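Local coordinates for Serine/threonine-protein kinase Tel1 (Chaetomium thermophilum, PDB 6SKY), which is a serine/threonine protein kinase of the ATM subfamily that binds ATP and probably triggers checkpoint signalling when DNA is damaged, at residues Phe1592-Ile1603 / Glu1628-Arg1639; Pro2574-Met2583 / Leu2595-Tyr2605. All coordinates share one frame; numbering follows the deposited sequence.

How the contacts relate
The two contacts lie in different parts of this kinase and do not touch: their centres are 47 Å apart and their nearest atoms about 27 Å apart. They follow one another along the chain, contact 1 closing long before contact 2 opens. Contact 1 ties an irregular loop to a helix within the all-helical part of the model, away from nucleotide and metal. Contact 2 joins the strands of a beta hairpin in the six-stranded antiparallel sheet of the kinase domain. Though also away from the annotated sites, it comes nearer the nucleotide, with the side chain of Thr2596 about 12 Å from the bound phosphothiophosphoric acid-adenylate ester, and neither segment supplies a residue of that pocket.

Contact 1: Phe1592-Ile1603 / Glu1628-Arg1639; sequences FNIPPSSRLDVI and EYLAWAGRVLGR
Phe1592 and Glu1628 bring the loop 1592-1603 closest to helix 1627-1644, their CA atoms 5.5 Å apart, and the loop then bows away before Ile1603 returns beside Val1636. Arg1635 is the polar centre. Its NH2 donates to Pro1595 O at 3.0 Å, while NH1 forms a salt bridge with Asp1601 OD2, also 3.0 Å away, and a weak bond to Ser1597 O. Ile1594 CD1 sits over the middle of one guanidinium face and Ser1598 CB over the other, so the group is sandwiched. A leucine in place of Arg1635 would probably leave Asp1601 without its charged mate and the Pro1595 carbonyl without its donor. Asp1601 OD1 takes the backbone N of Ile1603 in an Asx turn and a weak but straight bond (169°) from Trp1632 NE1, the indole lying nearly coplanar with the carboxylate. The Phe1592 ring is turned to the helix by a chi1 of -155°, CG opposite the backbone N; there Tyr1629 points its edge at one face, T-shaped, planes at 82°. Thus the loop linking helices 1578-1588 and 1606-1619 is fastened to helix 1627-1644, amid Leu1562 (helix 1557-1569), His2060 (helix 2052-2070) and Asp2095, which pairs with Arg1639.

Contact 2: Pro2574-Met2583 / Leu2595-Tyr2605; sequences PMIHKFAPEM and LTAIGTDGRKY
The Phe2579 ring has the methyl of Ala2597 over one face, a CH-pi contact with CB 4.2 Å from the ring centroid and only 14° off the normal. Leu2595 CD2 comes in obliquely to Phe2579 CE1 at 3.6 Å, and the Thr2596 carbonyl oxygen approaches CD1, also obliquely. Because CG stands anti to the carbonyl carbon (chi1 -88°), the ring swings back over the neighbouring strand. Beyond the two strands Phe2546 meets it edge-to-face, and Leu2547 and Met2550 of the same helix, 2541-2552, also touch it. At the other end, the ring of Pro2574 brings CG to Tyr2605 OH at 3.4 Å, crossing that side chain at about a right angle, and lays CB beside the Asp2601 carboxylate. Lys2578 and Ile2598 run side by side from the sheet face away from Phe2579, and the Ile2598 CD1 methyl reaches on to Ala2580. Further along, Met2583 SD lies 3.7 Å from Leu2595 CD1. The backbones pair antiparallel: Ile2598 N donates to Lys2578 O, and Ile2598 O is gripped twice, by His2577 N at 2.9 Å and Lys2578 N at 3.0 Å. Those two residues facing one make a classic beta bulge. Beyond it Thr2600 N closes on Met2575 O. This is a bulged antiparallel hairpin in the N-lobe sheet of a PI3/PI4-kinase-family domain, with the next strand, 2604-2611, carrying the nucleotide-pocket residues Leu2608 and Lys2610.

Contact 1: Phe1592-Ile1603 / Glu1628-Arg1639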
loop_
_atom_site.group_PDB
_atom_site.type_symbol
_atom_site.label_atom_id
_atom_site.label_comp_id
_atom_site.label_asym_id
_atom_site.label_seq_id
_atom_site.Cartn_x
_atom_site.Cartn_y
_atom_site.Cartn_z
ATOM N N PHE A 1592 14.644 54.207 -16.456
ATOM C CA PHE A 1592 13.415 53.575 -16.904
ATOM C C PHE A 1592 12.246 54.041 -16.048
ATOM O O PHE A 1592 12.407 54.769 -15.068
ATOM C CB PHE A 1592 13.559 52.050 -16.861
ATOM C CG PHE A 1592 12.662 51.322 -17.816
ATOM C CD1 PHE A 1592 12.913 51.341 -19.163
ATOM C CD2 PHE A 1592 11.585 50.598 -17.358
ATOM C CE1 PHE A 1592 12.095 50.669 -20.033
ATOM C CE2 PHE A 1592 10.772 49.931 -18.227
ATOM C CZ PHE A 1592 11.030 49.962 -19.562
ATOM N N ASN A 1593 11.052 53.611 -16.439
ATOM C CA ASN A 1593 9.836 53.967 -15.718
ATOM C C ASN A 1593 8.867 52.799 -15.868
ATOM O O ASN A 1593 8.164 52.702 -16.876
ATOM C CB ASN A 1593 9.248 55.260 -16.257
ATOM C CG ASN A 1593 7.940 55.622 -15.602
ATOM O OD1 ASN A 1593 7.913 56.337 -14.603
ATOM N ND2 ASN A 1593 6.842 55.138 -16.163
ATOM N N ILE A 1594 8.835 51.926 -14.872
ATOM C CA ILE A 1594 7.967 50.749 -14.932
ATOM C C ILE A 1594 6.558 51.156 -14.509
ATOM O O ILE A 1594 6.401 51.823 -13.476
ATOM C CB ILE A 1594 8.517 49.632 -14.048
ATOM C CG1 ILE A 1594 7.532 48.476 -13.947
ATOM C CG2 ILE A 1594 8.870 50.149 -12.672
ATOM C CD1 ILE A 1594 8.006 47.373 -13.033
ATOM N N PRO A 1595 5.529 50.809 -15.281
ATOM C CA PRO A 1595 4.178 51.235 -14.931
ATOM C C PRO A 1595 3.754 50.640 -13.605
ATOM O O PRO A 1595 4.171 49.524 -13.243
ATOM C CB PRO A 1595 3.326 50.689 -16.084
ATOM C CG PRO A 1595 4.272 50.440 -17.183
ATOM C CD PRO A 1595 5.568 50.081 -16.555
ATOM N N PRO A 1596 2.923 51.347 -12.844
ATOM C CA PRO A 1596 2.487 50.816 -11.548
ATOM C C PRO A 1596 1.697 49.531 -11.701
ATOM O O PRO A 1596 2.055 48.499 -11.128
ATOM C CB PRO A 1596 1.619 51.945 -10.980
ATOM C CG PRO A 1596 1.169 52.713 -12.165
ATOM C CD PRO A 1596 2.284 52.635 -13.157
ATOM N N SER A 1597 0.633 49.586 -12.489
ATOM C CA SER A 1597 -0.211 48.432 -12.739
ATOM C C SER A 1597 0.373 47.618 -13.888
ATOM O O SER A 1597 1.501 47.842 -14.329
ATOM C CB SER A 1597 -1.639 48.877 -13.033
ATOM O OG SER A 1597 -2.391 47.815 -13.588
ATOM N N SER A 1598 -0.390 46.654 -14.377
ATOM C CA SER A 1598 0.010 45.882 -15.536
ATOM C C SER A 1598 -1.034 45.908 -16.636
ATOM O O SER A 1598 -0.840 45.256 -17.662
ATOM C CB SER A 1598 0.304 44.430 -15.148
ATOM O OG SER A 1598 0.791 43.707 -16.259
ATOM N N ARG A 1599 -2.140 46.621 -16.448
ATOM C CA ARG A 1599 -3.055 46.872 -17.549
ATOM C C ARG A 1599 -2.555 47.987 -18.451
ATOM O O ARG A 1599 -2.947 48.047 -19.619
ATOM C CB ARG A 1599 -4.446 47.218 -17.012
ATOM C CG ARG A 1599 -5.570 46.933 -17.994
ATOM C CD ARG A 1599 -6.940 47.098 -17.357
ATOM N NE ARG A 1599 -8.001 46.589 -18.225
ATOM C CZ ARG A 1599 -9.302 46.727 -17.986
ATOM N NH1 ARG A 1599 -9.717 47.365 -16.900
ATOM N NH2 ARG A 1599 -10.189 46.228 -18.835
ATOM N N LEU A 1600 -1.698 48.862 -17.933
ATOM C CA LEU A 1600 -1.087 49.935 -18.699
ATOM C C LEU A 1600 0.299 49.572 -19.199
ATOM O O LEU A 1600 1.082 50.465 -19.525
ATOM C CB LEU A 1600 -1.005 51.201 -17.850
ATOM C CG LEU A 1600 -2.265 51.544 -17.066
ATOM C CD1 LEU A 1600 -2.024 52.769 -16.208
ATOM C CD2 LEU A 1600 -3.429 51.760 -18.012
ATOM N N ASP A 1601 0.621 48.290 -19.256
ATOM C CA ASP A 1601 1.956 47.830 -19.588
ATOM C C ASP A 1601 2.006 47.374 -21.037
ATOM O O ASP A 1601 1.032 46.846 -21.574
ATOM C CB ASP A 1601 2.369 46.692 -18.657
ATOM C CG ASP A 1601 3.850 46.440 -18.670
ATOM O OD1 ASP A 1601 4.412 46.260 -19.762
ATOM O OD2 ASP A 1601 4.458 46.422 -17.584
ATOM N N VAL A 1602 3.160 47.585 -21.672
ATOM C CA VAL A 1602 3.310 47.204 -23.068
ATOM C C VAL A 1602 3.288 45.694 -23.227
ATOM O O VAL A 1602 2.967 45.191 -24.308
ATOM C CB VAL A 1602 4.594 47.821 -23.655
ATOM C CG1 VAL A 1602 5.831 47.196 -23.046
ATOM C CG2 VAL A 1602 4.609 47.690 -25.158
ATOM N N ILE A 1603 3.610 44.953 -22.172
ATOM C CA ILE A 1603 3.442 43.508 -22.127
ATOM C C ILE A 1603 2.531 43.209 -20.948
ATOM O O ILE A 1603 2.936 43.362 -19.789
ATOM C CB ILE A 1603 4.778 42.770 -21.993
ATOM C CG1 ILE A 1603 5.627 42.987 -23.242
ATOM C CG2 ILE A 1603 4.538 41.298 -21.770
ATOM C CD1 ILE A 1603 6.882 42.168 -23.272
ATOM N N GLU A 1628 14.847 50.068 -12.423
ATOM C CA GLU A 1628 13.471 49.905 -12.860
ATOM C C GLU A 1628 13.382 49.059 -14.117
ATOM O O GLU A 1628 12.396 48.339 -14.306
ATOM C CB GLU A 1628 12.824 51.269 -13.060
ATOM C CG GLU A 1628 12.251 51.829 -11.774
ATOM C CD GLU A 1628 11.848 53.284 -11.878
ATOM O OE1 GLU A 1628 12.746 54.154 -11.887
ATOM O OE2 GLU A 1628 10.633 53.561 -11.948
ATOM N N TYR A 1629 14.410 49.077 -14.961
ATOM C CA TYR A 1629 14.386 48.171 -16.099
ATOM C C TYR A 1629 14.542 46.726 -15.652
ATOM O O TYR A 1629 13.906 45.833 -16.214
ATOM C CB TYR A 1629 15.464 48.518 -17.112
ATOM C CG TYR A 1629 15.395 47.596 -18.294
ATOM C CD1 TYR A 1629 14.450 47.780 -19.279
ATOM C CD2 TYR A 1629 16.249 46.519 -18.405
ATOM C CE1 TYR A 1629 14.367 46.930 -20.341
ATOM C CE2 TYR A 1629 16.171 45.664 -19.464
ATOM C CZ TYR A 1629 15.232 45.876 -20.430
ATOM O OH TYR A 1629 15.158 45.019 -21.495
ATOM N N LEU A 1630 15.388 46.471 -14.654
ATOM C CA LEU A 1630 15.511 45.111 -14.146
ATOM C C LEU A 1630 14.239 44.654 -13.455
ATOM O O LEU A 1630 13.886 43.479 -13.542
ATOM C CB LEU A 1630 16.690 45.000 -13.191
ATOM C CG LEU A 1630 18.056 45.010 -13.854
ATOM C CD1 LEU A 1630 19.080 44.488 -12.898
ATOM C CD2 LEU A 1630 18.038 44.183 -15.100
ATOM N N ALA A 1631 13.529 45.557 -12.785
ATOM C CA ALA A 1631 12.239 45.185 -12.222
ATOM C C ALA A 1631 11.241 44.840 -13.315
ATOM O O ALA A 1631 10.489 43.871 -13.193
ATOM C CB ALA A 1631 11.700 46.305 -11.344
ATOM N N TRP A 1632 11.221 45.616 -14.397
ATOM C CA TRP A 1632 10.318 45.311 -15.503
ATOM C C TRP A 1632 10.677 43.983 -16.167
ATOM O O TRP A 1632 9.793 43.189 -16.511
ATOM C CB TRP A 1632 10.344 46.456 -16.509
ATOM C CG TRP A 1632 9.503 46.237 -17.705
ATOM C CD1 TRP A 1632 8.169 46.454 -17.817
ATOM C CD2 TRP A 1632 9.940 45.765 -18.977
ATOM N NE1 TRP A 1632 7.744 46.132 -19.076
ATOM C CE2 TRP A 1632 8.818 45.709 -19.808
ATOM C CE3 TRP A 1632 11.173 45.377 -19.489
ATOM C CZ2 TRP A 1632 8.891 45.283 -21.118
ATOM C CZ3 TRP A 1632 11.242 44.955 -20.780
ATOM C CH2 TRP A 1632 10.111 44.909 -21.584
ATOM N N ALA A 1633 11.968 43.719 -16.349
ATOM C CA ALA A 1633 12.389 42.456 -16.935
ATOM C C ALA A 1633 12.040 41.288 -16.032
ATOM O O ALA A 1633 11.674 40.213 -16.513
ATOM C CB ALA A 1633 13.887 42.479 -17.213
ATOM N N GLY A 1634 12.148 41.475 -14.721
ATOM C CA GLY A 1634 11.715 40.442 -13.803
ATOM C C GLY A 1634 10.227 40.194 -13.869
ATOM O O GLY A 1634 9.779 39.059 -13.784
ATOM N N ARG A 1635 9.442 41.251 -14.022
ATOM C CA ARG A 1635 8.004 41.069 -14.160
ATOM C C ARG A 1635 7.663 40.280 -15.418
ATOM O O ARG A 1635 6.805 39.394 -15.393
ATOM C CB ARG A 1635 7.318 42.424 -14.168
ATOM C CG ARG A 1635 5.902 42.392 -13.719
ATOM C CD ARG A 1635 5.194 43.609 -14.217
ATOM N NE ARG A 1635 4.970 44.599 -13.178
ATOM C CZ ARG A 1635 4.491 45.812 -13.416
ATOM N NH1 ARG A 1635 4.203 46.176 -14.653
ATOM N NH2 ARG A 1635 4.306 46.660 -12.421
ATOM N N VAL A 1636 8.355 40.561 -16.521
ATOM C CA VAL A 1636 8.097 39.835 -17.763
ATOM C C VAL A 1636 8.537 38.380 -17.652
ATOM O O VAL A 1636 7.815 37.469 -18.072
ATOM C CB VAL A 1636 8.778 40.549 -18.942
ATOM C CG1 VAL A 1636 8.739 39.693 -20.176
ATOM C CG2 VAL A 1636 8.100 41.859 -19.204
ATOM N N LEU A 1637 9.717 38.128 -17.086
ATOM C CA LEU A 1637 10.178 36.753 -16.924
ATOM C C LEU A 1637 9.293 35.974 -15.965
ATOM O O LEU A 1637 9.039 34.784 -16.172
ATOM C CB LEU A 1637 11.614 36.733 -16.424
ATOM C CG LEU A 1637 12.728 37.144 -17.368
ATOM C CD1 LEU A 1637 14.026 37.130 -16.612
ATOM C CD2 LEU A 1637 12.787 36.198 -18.526
ATOM N N GLY A 1638 8.822 36.621 -14.902
ATOM C CA GLY A 1638 7.955 35.945 -13.963
ATOM C C GLY A 1638 6.611 35.611 -14.561
ATOM O O GLY A 1638 6.068 34.538 -14.313
ATOM N N ARG A 1639 6.058 36.513 -15.367
ATOM C CA ARG A 1639 4.802 36.208 -16.037
ATOM C C ARG A 1639 4.979 35.093 -17.059
ATOM O O ARG A 1639 4.112 34.227 -17.198
ATOM C CB ARG A 1639 4.253 37.464 -16.687
ATOM C CG ARG A 1639 2.835 37.347 -17.132
ATOM C CD ARG A 1639 2.351 38.662 -17.667
ATOM N NE ARG A 1639 2.628 39.750 -16.740
ATOM C CZ ARG A 1639 1.794 40.136 -15.784
ATOM N NH1 ARG A 1639 0.631 39.525 -15.634
ATOM N NH2 ARG A 1639 2.121 41.132 -14.980
#

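Contact 2: Pro2574-Met2583 / Leu2595-Tyr2605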
loop_
_atom_site.group_PDB
_atom_site.type_symbol
_atom_site.label_atom_id
_atom_site.label_comp_id
_atom_site.label_asym_id
_atom_site.label_seq_id
_atom_site.Cartn_x
_atom_site.Cartn_y
_atom_site.Cartn_z
ATOM N N PRO A 2574 -2.467 20.708 -46.905
ATOM C CA PRO A 2574 -1.608 20.879 -48.081
ATOM C C PRO A 2574 -1.957 19.884 -49.175
ATOM O O PRO A 2574 -2.036 18.682 -48.930
ATOM C CB PRO A 2574 -0.203 20.628 -47.528
ATOM C CG PRO A 2574 -0.423 19.794 -46.332
ATOM C CD PRO A 2574 -1.702 20.266 -45.732
ATOM N N MET A 2575 -2.154 20.390 -50.382
ATOM C CA MET A 2575 -2.351 19.531 -51.536
ATOM C C MET A 2575 -1.006 19.193 -52.160
ATOM O O MET A 2575 0.006 19.835 -51.889
ATOM C CB MET A 2575 -3.252 20.204 -52.566
ATOM C CG MET A 2575 -4.583 20.641 -52.011
ATOM S SD MET A 2575 -5.729 19.287 -51.746
ATOM C CE MET A 2575 -6.731 19.954 -50.426
ATOM N N ILE A 2576 -0.999 18.157 -52.991
ATOM C CA ILE A 2576 0.214 17.832 -53.727
ATOM C C ILE A 2576 0.415 18.880 -54.808
ATOM O O ILE A 2576 -0.439 19.061 -55.683
ATOM C CB ILE A 2576 0.142 16.427 -54.330
ATOM C CG1 ILE A 2576 0.221 15.372 -53.241
ATOM C CG2 ILE A 2576 1.269 16.223 -55.307
ATOM C CD1 ILE A 2576 0.234 13.973 -53.774
ATOM N N HIS A 2577 1.539 19.587 -54.745
ATOM C CA HIS A 2577 1.849 20.580 -55.765
ATOM C C HIS A 2577 2.472 19.922 -56.984
ATOM O O HIS A 2577 1.955 20.034 -58.098
ATOM C CB HIS A 2577 2.778 21.647 -55.187
ATOM C CG HIS A 2577 3.170 22.704 -56.167
ATOM N ND1 HIS A 2577 4.307 22.617 -56.937
ATOM C CD2 HIS A 2577 2.578 23.875 -56.495
ATOM C CE1 HIS A 2577 4.398 23.689 -57.704
ATOM N NE2 HIS A 2577 3.361 24.468 -57.455
ATOM N N LYS A 2578 3.576 19.211 -56.789
ATOM C CA LYS A 2578 4.223 18.519 -57.892
ATOM C C LYS A 2578 4.962 17.312 -57.341
ATOM O O LYS A 2578 4.946 17.049 -56.141
ATOM C CB LYS A 2578 5.173 19.449 -58.646
ATOM C CG LYS A 2578 6.345 19.917 -57.822
ATOM C CD LYS A 2578 7.269 20.800 -58.626
ATOM C CE LYS A 2578 8.438 21.269 -57.778
ATOM N NZ LYS A 2578 9.310 22.237 -58.494
ATOM N N PHE A 2579 5.611 16.573 -58.227
ATOM C CA PHE A 2579 6.438 15.445 -57.840
ATOM C C PHE A 2579 7.882 15.730 -58.209
ATOM O O PHE A 2579 8.156 16.307 -59.262
ATOM C CB PHE A 2579 5.980 14.161 -58.521
ATOM C CG PHE A 2579 4.928 13.428 -57.765
ATOM C CD1 PHE A 2579 5.239 12.290 -57.058
ATOM C CD2 PHE A 2579 3.632 13.885 -57.744
ATOM C CE1 PHE A 2579 4.272 11.624 -56.358
ATOM C CE2 PHE A 2579 2.670 13.222 -57.041
ATOM C CZ PHE A 2579 2.985 12.092 -56.352
ATOM N N ALA A 2580 8.800 15.338 -57.335
ATOM C CA ALA A 2580 10.201 15.357 -57.701
ATOM C C ALA A 2580 10.406 14.498 -58.945
ATOM O O ALA A 2580 9.730 13.483 -59.126
ATOM C CB ALA A 2580 11.066 14.845 -56.556
ATOM N N PRO A 2581 11.322 14.893 -59.831
ATOM C CA PRO A 2581 11.416 14.212 -61.129
ATOM C C PRO A 2581 11.840 12.761 -61.040
ATOM O O PRO A 2581 11.488 11.978 -61.928
ATOM C CB PRO A 2581 12.451 15.053 -61.883
ATOM C CG PRO A 2581 12.405 16.383 -61.219
ATOM C CD PRO A 2581 12.163 16.097 -59.783
ATOM N N GLU A 2582 12.580 12.370 -60.010
ATOM C CA GLU A 2582 13.120 11.024 -59.924
ATOM C C GLU A 2582 12.487 10.248 -58.779
ATOM O O GLU A 2582 11.845 10.809 -57.888
ATOM C CB GLU A 2582 14.640 11.055 -59.751
ATOM C CG GLU A 2582 15.386 11.514 -60.988
ATOM C CD GLU A 2582 16.887 11.360 -60.854
ATOM O OE1 GLU A 2582 17.403 11.507 -59.728
ATOM O OE2 GLU A 2582 17.550 11.086 -61.876
ATOM N N MET A 2583 12.676 8.934 -58.822
ATOM C CA MET A 2583 12.224 8.038 -57.776
ATOM C C MET A 2583 13.292 6.988 -57.543
ATOM O O MET A 2583 13.876 6.463 -58.493
ATOM C CB MET A 2583 10.895 7.376 -58.133
ATOM C CG MET A 2583 10.946 6.426 -59.293
ATOM S SD MET A 2583 9.324 5.745 -59.626
ATOM C CE MET A 2583 9.694 4.659 -60.984
ATOM N N LEU A 2595 8.743 7.441 -54.027
ATOM C CA LEU A 2595 8.396 8.706 -54.647
ATOM C C LEU A 2595 8.550 9.838 -53.651
ATOM O O LEU A 2595 8.519 9.635 -52.442
ATOM C CB LEU A 2595 6.963 8.683 -55.157
ATOM C CG LEU A 2595 6.665 8.179 -56.559
ATOM C CD1 LEU A 2595 7.204 6.791 -56.775
ATOM C CD2 LEU A 2595 5.180 8.194 -56.744
ATOM N N THR A 2596 8.708 11.044 -54.174
ATOM C CA THR A 2596 8.712 12.250 -53.363
ATOM C C THR A 2596 7.694 13.215 -53.940
ATOM O O THR A 2596 7.618 13.387 -55.155
ATOM C CB THR A 2596 10.090 12.911 -53.327
ATOM O OG1 THR A 2596 11.087 11.925 -53.051
ATOM C CG2 THR A 2596 10.141 13.968 -52.251
ATOM N N ALA A 2597 6.902 13.828 -53.075
ATOM C CA ALA A 2597 5.894 14.783 -53.493
ATOM C C ALA A 2597 6.168 16.107 -52.806
ATOM O O ALA A 2597 6.339 16.150 -51.588
ATOM C CB ALA A 2597 4.491 14.288 -53.154
ATOM N N ILE A 2598 6.230 17.175 -53.581
ATOM C CA ILE A 2598 6.388 18.512 -53.033
ATOM C C ILE A 2598 5.000 19.108 -52.899
ATOM O O ILE A 2598 4.261 19.211 -53.884
ATOM C CB ILE A 2598 7.291 19.384 -53.916
ATOM C CG1 ILE A 2598 8.743 18.927 -53.820
ATOM C CG2 ILE A 2598 7.195 20.826 -53.487
ATOM C CD1 ILE A 2598 9.119 17.851 -54.794
ATOM N N GLY A 2599 4.640 19.483 -51.681
ATOM C CA GLY A 2599 3.315 19.970 -51.401
ATOM C C GLY A 2599 3.167 21.441 -51.691
ATOM O O GLY A 2599 4.074 22.114 -52.174
ATOM N N THR A 2600 1.978 21.949 -51.387
ATOM C CA THR A 2600 1.707 23.361 -51.599
ATOM C C THR A 2600 2.469 24.223 -50.601
ATOM O O THR A 2600 3.029 25.260 -50.970
ATOM C CB THR A 2600 0.206 23.615 -51.518
ATOM O OG1 THR A 2600 -0.373 23.444 -52.816
ATOM C CG2 THR A 2600 -0.083 25.012 -51.023
ATOM N N ASP A 2601 2.526 23.801 -49.339
ATOM C CA ASP A 2601 3.297 24.538 -48.346
ATOM C C ASP A 2601 4.801 24.365 -48.511
ATOM O O ASP A 2601 5.560 24.937 -47.725
ATOM C CB ASP A 2601 2.875 24.125 -46.933
ATOM C CG ASP A 2601 3.016 22.636 -46.688
ATOM O OD1 ASP A 2601 3.498 21.914 -47.582
ATOM O OD2 ASP A 2601 2.638 22.184 -45.589
ATOM N N GLY A 2602 5.246 23.589 -49.492
ATOM C CA GLY A 2602 6.662 23.482 -49.770
ATOM C C GLY A 2602 7.412 22.471 -48.939
ATOM O O GLY A 2602 8.613 22.640 -48.716
ATOM N N ARG A 2603 6.744 21.424 -48.470
ATOM C CA ARG A 2603 7.389 20.341 -47.746
ATOM C C ARG A 2603 7.440 19.097 -48.617
ATOM O O ARG A 2603 6.651 18.933 -49.548
ATOM C CB ARG A 2603 6.658 20.037 -46.440
ATOM C CG ARG A 2603 6.639 21.196 -45.486
ATOM C CD ARG A 2603 5.993 20.840 -44.167
ATOM N NE ARG A 2603 5.552 22.050 -43.482
ATOM C CZ ARG A 2603 5.077 22.091 -42.245
ATOM N NH1 ARG A 2603 4.706 23.249 -41.722
ATOM N NH2 ARG A 2603 4.980 20.982 -41.527
ATOM N N LYS A 2604 8.379 18.217 -48.307
ATOM C CA LYS A 2604 8.596 17.010 -49.086
ATOM C C LYS A 2604 8.008 15.817 -48.349
ATOM O O LYS A 2604 8.418 15.514 -47.226
ATOM C CB LYS A 2604 10.081 16.798 -49.350
ATOM C CG LYS A 2604 10.735 17.942 -50.081
ATOM C CD LYS A 2604 12.136 17.573 -50.504
ATOM C CE LYS A 2604 12.782 18.682 -51.302
ATOM N NZ LYS A 2604 14.095 18.251 -51.848
ATOM N N TYR A 2605 7.053 15.149 -48.980
ATOM C CA TYR A 2605 6.421 13.953 -48.446
ATOM C C TYR A 2605 6.899 12.778 -49.276
ATOM O O TYR A 2605 6.525 12.649 -50.441
ATOM C CB TYR A 2605 4.905 14.065 -48.502
ATOM C CG TYR A 2605 4.348 15.315 -47.885
ATOM C CD1 TYR A 2605 4.126 15.398 -46.528
ATOM C CD2 TYR A 2605 4.025 16.406 -48.663
ATOM C CE1 TYR A 2605 3.613 16.532 -45.963
ATOM C CE2 TYR A 2605 3.509 17.541 -48.107
ATOM C CZ TYR A 2605 3.308 17.600 -46.756
ATOM O OH TYR A 2605 2.794 18.734 -46.189
#